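PDB 3P1T: putative histidinol-phosphate aminotransferase from Burkholderia pseudomallei, which probably catalyses the pyridoxal-phosphate-dependent transfer of the amino group of L-histidinol phosphate to 2-oxoglutarate, a step of histidine biosynthesis. Local coordinates for residues 196-207 with 236-247. Numbering follows the deposited sequence.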
loop_
_atom_site.group_PDB
_atom_site.type_symbol
_atom_site.label_atom_id
_atom_site.label_comp_id
_atom_site.label_asym_id
_atom_site.label_seq_id
_atom_site.Cartn_x
_atom_site.Cartn_y
_atom_site.Cartn_z
ATOM N N PHE A 196 -7.351 7.990 8.759
ATOM C CA PHE A 196 -6.350 8.710 9.547
ATOM C C PHE A 196 -5.880 9.944 8.766
ATOM O O PHE A 196 -4.931 10.622 9.177
ATOM C CB PHE A 196 -5.158 7.794 9.936
ATOM C CG PHE A 196 -5.559 6.604 10.784
ATOM C CD1 PHE A 196 -5.945 6.771 12.116
ATOM C CD2 PHE A 196 -5.594 5.328 10.246
ATOM C CE1 PHE A 196 -6.384 5.686 12.878
ATOM C CE2 PHE A 196 -6.019 4.240 11.015
ATOM C CZ PHE A 196 -6.410 4.425 12.327
ATOM N N SER A 197 -6.581 10.259 7.666
ATOM C CA SER A 197 -6.225 11.337 6.744
ATOM C C SER A 197 -6.658 12.747 7.213
ATOM O O SER A 197 -6.021 13.740 6.813
ATOM C CB SER A 197 -6.840 11.079 5.368
ATOM O OG SER A 197 -6.238 9.981 4.698
ATOM N N LYS A 198 -7.722 12.858 8.035
ATOM C CA LYS A 198 -8.232 14.184 8.379
ATOM C C LYS A 198 -7.749 14.589 9.764
ATOM O O LYS A 198 -6.606 15.012 9.885
ATOM C CB LYS A 198 -9.779 14.234 8.275
ATOM C CG LYS A 198 -10.375 13.586 7.011
ATOM C CD LYS A 198 -9.796 14.101 5.681
ATOM C CE LYS A 198 -10.337 13.348 4.499
ATOM N NZ LYS A 198 -9.546 13.646 3.285
ATOM N N SER A 199 -8.593 14.459 10.794
ATOM C CA SER A 199 -8.304 14.806 12.179
ATOM C C SER A 199 -6.931 14.309 12.663
ATOM O O SER A 199 -6.292 15.022 13.441
ATOM C CB SER A 199 -9.383 14.220 13.076
ATOM O OG SER A 199 -9.770 12.928 12.633
ATOM N N TYR A 200 -6.485 13.099 12.216
ATOM C CA TYR A 200 -5.215 12.485 12.622
ATOM C C TYR A 200 -4.009 13.057 11.839
ATOM O O TYR A 200 -2.868 12.830 12.249
ATOM C CB TYR A 200 -5.268 10.962 12.456
ATOM C CG TYR A 200 -6.133 10.275 13.490
ATOM C CD1 TYR A 200 -7.506 10.129 13.295
ATOM C CD2 TYR A 200 -5.575 9.744 14.660
ATOM C CE1 TYR A 200 -8.305 9.477 14.237
ATOM C CE2 TYR A 200 -6.366 9.091 15.612
ATOM C CZ TYR A 200 -7.733 8.959 15.396
ATOM O OH TYR A 200 -8.520 8.312 16.324
ATOM N N GLY A 201 -4.275 13.782 10.750
ATOM C CA GLY A 201 -3.263 14.442 9.926
ATOM C C GLY A 201 -2.290 13.570 9.143
ATOM O O GLY A 201 -1.165 14.003 8.871
ATOM N N LEU A 202 -2.719 12.375 8.705
ATOM C CA LEU A 202 -1.853 11.497 7.910
ATOM C C LEU A 202 -2.372 11.335 6.462
ATOM O O LEU A 202 -2.189 10.268 5.877
ATOM C CB LEU A 202 -1.728 10.116 8.577
ATOM C CG LEU A 202 -1.302 10.061 10.046
ATOM C CD1 LEU A 202 -1.177 8.640 10.493
ATOM C CD2 LEU A 202 0.009 10.761 10.268
ATOM N N ALA A 203 -2.970 12.394 5.864
ATOM C CA ALA A 203 -3.536 12.364 4.503
ATOM C C ALA A 203 -2.537 11.837 3.449
ATOM O O ALA A 203 -2.939 11.092 2.553
ATOM C CB ALA A 203 -4.007 13.751 4.100
ATOM N N GLY A 204 -1.261 12.206 3.584
ATOM C CA GLY A 204 -0.215 11.802 2.661
ATOM C C GLY A 204 0.181 10.349 2.760
ATOM O O GLY A 204 0.937 9.877 1.909
ATOM N N LEU A 205 -0.307 9.622 3.796
ATOM C CA LEU A 205 0.038 8.200 3.996
ATOM C C LEU A 205 -1.088 7.301 3.527
ATOM O O LEU A 205 -0.852 6.119 3.250
ATOM C CB LEU A 205 0.380 7.882 5.456
ATOM C CG LEU A 205 1.414 8.786 6.127
ATOM C CD1 LEU A 205 1.790 8.237 7.460
ATOM C CD2 LEU A 205 2.654 8.978 5.258
ATOM N N ARG A 206 -2.313 7.876 3.416
ATOM C CA ARG A 206 -3.527 7.198 2.976
ATOM C C ARG A 206 -3.686 5.835 3.744
ATOM O O ARG A 206 -3.476 4.748 3.180
ATOM C CB ARG A 206 -3.497 7.013 1.435
ATOM C CG ARG A 206 -4.793 6.559 0.773
ATOM C CD ARG A 206 -5.916 7.564 0.913
ATOM N NE ARG A 206 -7.018 7.223 0.024
ATOM C CZ ARG A 206 -8.167 7.881 -0.050
ATOM N NH1 ARG A 206 -8.408 8.909 0.758
ATOM N NH2 ARG A 206 -9.092 7.510 -0.924
ATOM N N LEU A 207 -3.995 5.938 5.054
ATOM C CA LEU A 207 -4.236 4.814 5.953
ATOM C C LEU A 207 -5.640 4.900 6.548
ATOM O O LEU A 207 -6.201 5.998 6.708
ATOM C CB LEU A 207 -3.193 4.737 7.087
ATOM C CG LEU A 207 -1.742 4.539 6.701
ATOM C CD1 LEU A 207 -0.850 4.637 7.905
ATOM C CD2 LEU A 207 -1.530 3.218 5.995
ATOM N N ALA A 236 4.703 6.237 11.940
ATOM C CA ALA A 236 3.962 7.485 11.819
ATOM C C ALA A 236 2.590 7.335 12.495
ATOM O O ALA A 236 2.276 8.090 13.435
ATOM C CB ALA A 236 3.814 7.871 10.359
ATOM N N LEU A 237 1.829 6.291 12.083
ATOM C CA LEU A 237 0.511 5.974 12.615
ATOM C C LEU A 237 0.571 5.777 14.131
ATOM O O LEU A 237 -0.259 6.358 14.852
ATOM C CB LEU A 237 -0.067 4.726 11.936
ATOM C CG LEU A 237 -1.416 4.240 12.460
ATOM C CD1 LEU A 237 -2.479 5.278 12.281
ATOM C CD2 LEU A 237 -1.824 2.969 11.797
ATOM N N GLU A 238 1.571 5.009 14.609
ATOM C CA GLU A 238 1.750 4.751 16.032
ATOM C C GLU A 238 1.850 6.065 16.841
ATOM O O GLU A 238 1.207 6.174 17.885
ATOM C CB GLU A 238 2.991 3.909 16.249
ATOM C CG GLU A 238 3.188 3.509 17.690
ATOM C CD GLU A 238 4.366 2.598 17.916
ATOM O OE1 GLU A 238 5.429 2.823 17.288
ATOM O OE2 GLU A 238 4.224 1.662 18.738
ATOM N N ALA A 239 2.632 7.049 16.344
ATOM C CA ALA A 239 2.818 8.352 16.974
ATOM C C ALA A 239 1.546 9.187 16.890
ATOM O O ALA A 239 1.226 9.882 17.848
ATOM C CB ALA A 239 3.971 9.090 16.317
ATOM N N ALA A 240 0.801 9.091 15.768
ATOM C CA ALA A 240 -0.443 9.843 15.574
ATOM C C ALA A 240 -1.546 9.387 16.537
ATOM O O ALA A 240 -2.445 10.179 16.840
ATOM C CB ALA A 240 -0.929 9.702 14.141
ATOM N N LEU A 241 -1.475 8.140 17.027
ATOM C CA LEU A 241 -2.473 7.596 17.946
ATOM C C LEU A 241 -2.223 8.083 19.372
ATOM O O LEU A 241 -3.163 8.171 20.165
ATOM C CB LEU A 241 -2.508 6.063 17.906
ATOM C CG LEU A 241 -2.849 5.394 16.574
ATOM C CD1 LEU A 241 -2.709 3.922 16.697
ATOM C CD2 LEU A 241 -4.244 5.737 16.097
ATOM N N ASP A 242 -0.972 8.415 19.699
ATOM C CA ASP A 242 -0.647 8.976 21.006
ATOM C C ASP A 242 -0.451 10.515 20.836
ATOM O O ASP A 242 0.582 11.076 21.208
ATOM C CB ASP A 242 0.576 8.279 21.627
ATOM C CG ASP A 242 0.775 8.657 23.082
ATOM O OD1 ASP A 242 -0.244 8.924 23.776
ATOM O OD2 ASP A 242 1.951 8.713 23.527
ATOM N N ASN A 243 -1.463 11.191 20.249
ATOM C CA ASN A 243 -1.419 12.627 19.933
ATOM C C ASN A 243 -2.829 13.247 20.107
ATOM O O ASN A 243 -3.256 14.099 19.313
ATOM C CB ASN A 243 -0.884 12.795 18.479
ATOM C CG ASN A 243 -0.464 14.191 18.056
ATOM O OD1 ASN A 243 0.073 14.986 18.838
ATOM N ND2 ASN A 243 -0.627 14.478 16.769
ATOM N N ASP A 244 -3.528 12.829 21.181
ATOM C CA ASP A 244 -4.894 13.245 21.464
ATOM C C ASP A 244 -4.990 14.752 21.789
ATOM O O ASP A 244 -5.960 15.373 21.368
ATOM C CB ASP A 244 -5.484 12.409 22.606
ATOM C CG ASP A 244 -5.585 10.926 22.259
ATOM O OD1 ASP A 244 -6.266 10.590 21.258
ATOM O OD2 ASP A 244 -4.954 10.106 22.965
ATOM N N ARG A 245 -3.982 15.342 22.445
ATOM C CA ARG A 245 -3.996 16.753 22.814
ATOM C C ARG A 245 -4.123 17.631 21.544
ATOM O O ARG A 245 -5.053 18.442 21.471
ATOM C CB ARG A 245 -2.732 17.095 23.634
ATOM C CG ARG A 245 -2.691 18.487 24.278
ATOM C CD ARG A 245 -1.442 18.676 25.132
ATOM N N ALA A 246 -3.242 17.419 20.539
ATOM C CA ALA A 246 -3.231 18.162 19.270
ATOM C C ALA A 246 -4.483 17.884 18.428
ATOM O O ALA A 246 -5.022 18.799 17.800
ATOM C CB ALA A 246 -1.992 17.810 18.469
ATOM N N ARG A 247 -4.926 16.624 18.404
ATOM C CA ARG A 247 -6.079 16.177 17.638
ATOM C C ARG A 247 -7.344 16.832 18.177
ATOM O O ARG A 247 -8.128 17.349 17.381
ATOM C CB ARG A 247 -6.163 14.653 17.688
ATOM C CG ARG A 247 -7.098 14.049 16.670
ATOM C CD ARG A 247 -7.043 12.539 16.703
ATOM N NE ARG A 247 -8.389 11.983 16.787
ATOM C CZ ARG A 247 -8.871 11.336 17.843
ATOM N NH1 ARG A 247 -8.091 11.081 18.882
ATOM N NH2 ARG A 247 -10.118 10.881 17.839
#
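R247 and Y200 meet flat on flat, a worked example of how an arginine's outer half can lie along a ring. CB of R247 sends CG anti to the backbone N (chi1 -166°), which leads the chain toward the 196-207 loop. R247 CG passes S199 O at 3.5 Å. CD then lies over the ring face, a CH-pi contact of 3.7 Å from R247 CD to the Y200 centroid. After a bend at chi3 (130°), R247 NE stands above the rim, 3.4 Å from Y200 CZ, and the guanidinium extends over the phenol end with its plane only 9° from that of the ring. R247 NH2 is 3.4 Å from Y200 OH, but the angle is too poor for a hydrogen bond, and the hydroxyl is hydrogen-bonded to NE2 of H63. NH1 turns back within its own helix to D244, with R247 NH1 and D244 OD1 3.0 Å apart. NE forms a salt bridge with D175, which also accepts a hydrogen bond from S199.

The other face of Y200 receives F196 CD1 over its centre. L237 CD1 lies over one face of F196 as a CH-pi contact, 3.6 Å from the F196 centroid, while L241 CD2 touches both rings. Farther along, L202 CD1 packs on L237 and A240, and L205 CD1 approaches A236 CB to 3.6 Å.

The loop contains K198, probably the lysine that binds pyridoxal phosphate in this family; here its NZ is hydrogen-bonded to a tartrate, probably from the crystallisation liquor, and to Y48 of the second subunit. Leucines and alanines thus seat the loop on the end of helix 231-241. With no hydrogen bond between the segments, the contact rests on apolar packing, CH-pi contacts and a flat guanidinium stack, to which the arginine's charge may add; D175 and D244 probably offset the charges of R247 and nearby R180.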